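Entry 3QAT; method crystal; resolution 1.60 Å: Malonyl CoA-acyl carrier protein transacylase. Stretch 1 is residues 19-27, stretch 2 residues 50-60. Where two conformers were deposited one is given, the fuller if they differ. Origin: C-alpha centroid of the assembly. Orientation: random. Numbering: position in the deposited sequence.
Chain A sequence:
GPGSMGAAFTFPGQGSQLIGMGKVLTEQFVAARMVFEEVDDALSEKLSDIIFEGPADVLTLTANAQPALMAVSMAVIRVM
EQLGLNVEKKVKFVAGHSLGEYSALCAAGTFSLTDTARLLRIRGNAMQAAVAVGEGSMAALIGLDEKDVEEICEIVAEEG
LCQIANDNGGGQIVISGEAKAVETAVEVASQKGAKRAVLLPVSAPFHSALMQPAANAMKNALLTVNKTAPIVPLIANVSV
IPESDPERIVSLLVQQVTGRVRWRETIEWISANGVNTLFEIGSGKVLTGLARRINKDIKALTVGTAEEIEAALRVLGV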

# COMPACT_ATOMS: atom_id res chain seq x y z
N ILE A 19 1.55 6.71 -15.26
CA ILE A 19 2.41 7.75 -15.87
C ILE A 19 1.72 9.09 -15.75
O ILE A 19 0.51 9.22 -16.04
N GLY A 20 2.49 10.10 -15.34
CA GLY A 20 1.99 11.47 -15.17
C GLY A 20 1.36 11.77 -13.83
O GLY A 20 0.99 12.92 -13.55
N MET A 21 1.24 10.76 -12.97
CA MET A 21 0.69 11.01 -11.65
C MET A 21 1.48 12.11 -10.93
O MET A 21 2.72 12.16 -11.00
N GLY A 22 0.75 13.01 -10.29
CA GLY A 22 1.36 14.10 -9.54
C GLY A 22 1.83 15.30 -10.36
O GLY A 22 2.11 16.32 -9.77
N LYS A 23 1.91 15.19 -11.70
CA LYS A 23 2.55 16.25 -12.50
C LYS A 23 1.72 17.54 -12.43
O LYS A 23 2.27 18.61 -12.15
N VAL A 24 0.42 17.42 -12.66
CA VAL A 24 -0.46 18.60 -12.58
C VAL A 24 -0.41 19.27 -11.19
O VAL A 24 -0.34 20.51 -11.08
N LEU A 25 -0.41 18.45 -10.14
CA LEU A 25 -0.35 18.98 -8.79
C LEU A 25 0.95 19.77 -8.57
O LEU A 25 0.92 20.82 -7.94
N THR A 26 2.07 19.28 -9.11
CA THR A 26 3.35 20.00 -9.00
C THR A 26 3.35 21.34 -9.74
O THR A 26 4.05 22.26 -9.33
N GLU A 27 2.57 21.42 -10.82
CA GLU A 27 2.45 22.67 -11.59
C GLU A 27 1.62 23.70 -10.83
O GLU A 27 1.86 24.91 -10.96
N ILE A 50 10.70 9.50 -14.49
CA ILE A 50 10.02 8.22 -14.70
C ILE A 50 8.55 8.33 -14.29
O ILE A 50 7.65 7.86 -14.99
N ILE A 51 8.29 8.96 -13.14
CA ILE A 51 6.92 9.21 -12.71
C ILE A 51 6.11 9.96 -13.77
O ILE A 51 4.99 9.54 -14.10
N PHE A 52 6.68 11.03 -14.31
CA PHE A 52 5.89 11.92 -15.18
C PHE A 52 5.83 11.47 -16.65
O PHE A 52 4.85 11.78 -17.33
N GLU A 53 6.82 10.71 -17.11
CA GLU A 53 6.92 10.35 -18.53
C GLU A 53 7.11 8.87 -18.82
O GLU A 53 7.10 8.45 -20.00
N GLY A 54 7.24 8.05 -17.77
CA GLY A 54 7.41 6.62 -17.98
C GLY A 54 8.81 6.25 -18.44
O GLY A 54 9.76 6.99 -18.20
N PRO A 55 8.95 5.12 -19.17
CA PRO A 55 7.88 4.22 -19.64
C PRO A 55 7.14 3.57 -18.49
O PRO A 55 7.65 3.50 -17.36
N ALA A 56 5.91 3.12 -18.76
CA ALA A 56 5.09 2.47 -17.73
C ALA A 56 5.78 1.28 -17.07
O ALA A 56 5.64 1.11 -15.85
N ASP A 57 6.49 0.47 -17.85
CA ASP A 57 7.07 -0.76 -17.28
C ASP A 57 8.24 -0.41 -16.36
O ASP A 57 8.48 -1.14 -15.39
N VAL A 58 8.90 0.70 -16.64
CA VAL A 58 9.97 1.21 -15.73
C VAL A 58 9.38 1.78 -14.45
O VAL A 58 9.87 1.47 -13.34
N LEU A 59 8.32 2.59 -14.57
CA LEU A 59 7.64 3.09 -13.36
C LEU A 59 7.07 1.96 -12.50
O LEU A 59 7.04 2.07 -11.28
N THR A 60 6.64 0.88 -13.14
CA THR A 60 5.98 -0.22 -12.43
C THR A 60 7.00 -1.07 -11.65
O THR A 60 6.61 -1.70 -10.66

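A helix that ends against a loop offers its neighbour two things: carbonyl groups left without helical partners and the side chains of its last turn. In the malonyl CoA-acyl carrier protein transacylase of entry 3QAT, residues 50-60 meet residues 19-27 in this way, with one hydrogen bond set among mostly apolar contacts that together bury 512 Å².

The contact begins one residue into stretch 2, since I50 (chi1 m, chi2 t) directs its CA-to-CB bond away from the partner. I51 is the first to engage. Its side chain leaves sideways in the m, t rotamer, and CG2 packs 3.6 Å from CG of M21 and 3.4 Å from the backbone O of M21. M21 answers with chi1 p and both later torsions t, an extended chain whose end comes nearer to stretch 2 than its sideways CA-to-CB bond would suggest. The polar link lies close by: N of G20 donates to O of I51 at 2.8 Å, with an N-H...O angle of 158°. This bond holds the loop to the helix end where the backbones are closest, the CA atoms of G20 and F52 being 3.9 Å apart. Positive phi at G20, a conformation that favours glycine, accompanies this approach.

F52 has the largest covered area of any residue in the pair of stretches. With chi1 m and chi2 at -28°, its CA-to-CB bond runs sideways but the ring reaches in across the start of the helix at K23. K23 (t, p, t, t) places CD over one face, 3.7 Å from the centroid of the F52 ring and 18° off the ring normal, a CH-pi contact. Near the ring plane, O of M21 sits at the edge, 3.4 Å from CE1 of F52. T26, in the p rotamer, points toward stretch 2 and brings CG2 to 4.0 Å from CZ of F52, while its OG1 donates to O of K23 at 2.7 Å within its own helix.

Beyond the ring, E53 (chi1 m) turns away, and G54 leaves the helix with positive phi. Here CG1 of I19 lies 3.9 Å from CA of G54, and an ideal CB on G54 would fall only 2.8 Å from CD1 of I19, a clash. I19 (m, t) thus occupies space that a side chain at this turn would need. After P55, joined through a cis peptide, the next helix starts, and CB of A56 meets CD1 of I19 at 3.9 Å.

D57 and V58 are out of reach, but L59, one turn on from P55, points toward stretch 1. In its t, p rotamer it places CD2 3.8 Å from N of I19 and CD1 4.3 Å from CE of M21. T60 makes no contact across; its OG1 donates to O of A56 at 2.9 Å.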

# COMPACT_ATOMS: atom_id res chain seq x y z
CB ILE A 19 2.64 7.50 -17.38
CG1 ILE A 19 3.57 6.31 -17.58
CG2 ILE A 19 3.20 8.78 -18.07
CD1 ILE A 19 3.56 5.83 -19.08
CB MET A 21 0.65 9.71 -10.82
CG MET A 21 2.01 9.12 -10.52
SD MET A 21 1.76 7.58 -9.58
CE MET A 21 3.48 7.14 -9.22
CB LYS A 23 2.75 15.82 -13.97
CG LYS A 23 3.34 16.90 -14.89
CD LYS A 23 4.77 17.23 -14.50
CE LYS A 23 5.30 18.46 -15.22
NZ LYS A 23 6.72 18.71 -14.84
CB VAL A 24 -1.91 18.26 -12.99
CG1 VAL A 24 -2.88 19.44 -12.69
CG2 VAL A 24 -1.93 17.87 -14.47
CB LEU A 25 -0.50 17.85 -7.75
CG LEU A 25 -1.04 18.30 -6.39
CD1 LEU A 25 -2.54 18.71 -6.50
CD2 LEU A 25 -0.86 17.20 -5.34
CB THR A 26 4.59 19.21 -9.45
OG1 THR A 26 4.56 18.98 -10.86
CG2 THR A 26 4.71 17.89 -8.72
CB GLU A 27 1.85 22.37 -12.97
CG GLU A 27 2.82 21.63 -13.87
CD GLU A 27 2.19 21.07 -15.13
OE1 GLU A 27 0.94 20.96 -15.19
OE2 GLU A 27 2.96 20.73 -16.06
CB ILE A 50 10.74 7.10 -13.92
CG1 ILE A 50 12.16 6.88 -14.46
CG2 ILE A 50 9.91 5.79 -13.92
CD1 ILE A 50 13.05 6.05 -13.48
CB ILE A 51 6.88 9.96 -11.37
CG1 ILE A 51 7.68 9.18 -10.32
CG2 ILE A 51 5.43 10.19 -10.92
CD1 ILE A 51 7.69 9.86 -8.91
CB PHE A 52 6.41 13.36 -15.12
CG PHE A 52 6.39 13.98 -13.72
CD1 PHE A 52 5.46 13.58 -12.75
CD2 PHE A 52 7.28 15.01 -13.42
CE1 PHE A 52 5.45 14.18 -11.48
CE2 PHE A 52 7.28 15.60 -12.16
CZ PHE A 52 6.36 15.20 -11.18
CB GLU A 53 8.06 11.13 -19.17
CG GLU A 53 7.87 12.63 -19.20
CD GLU A 53 8.99 13.33 -19.95
OE1 GLU A 53 9.16 13.08 -21.16
OE2 GLU A 53 9.71 14.14 -19.33
CB PRO A 55 8.65 3.16 -20.44
CG PRO A 55 9.94 3.81 -20.82
CD PRO A 55 10.27 4.71 -19.68
CB ALA A 56 3.73 2.02 -18.34
CB ASP A 57 7.37 -1.88 -18.30
CG ASP A 57 8.31 -1.46 -19.45
OD1 ASP A 57 8.76 -0.30 -19.52
OD2 ASP A 57 8.57 -2.35 -20.31
CB VAL A 58 10.87 2.22 -16.42
CG1 VAL A 58 11.90 2.83 -15.44
CG2 VAL A 58 11.57 1.57 -17.61
CB LEU A 59 6.51 4.04 -13.77
CG LEU A 59 5.67 4.65 -12.64
CD1 LEU A 59 6.54 5.42 -11.63
CD2 LEU A 59 4.58 5.57 -13.21
CB THR A 60 5.14 -1.02 -13.43
OG1 THR A 60 4.01 -0.21 -13.79
CG2 THR A 60 4.62 -2.34 -12.88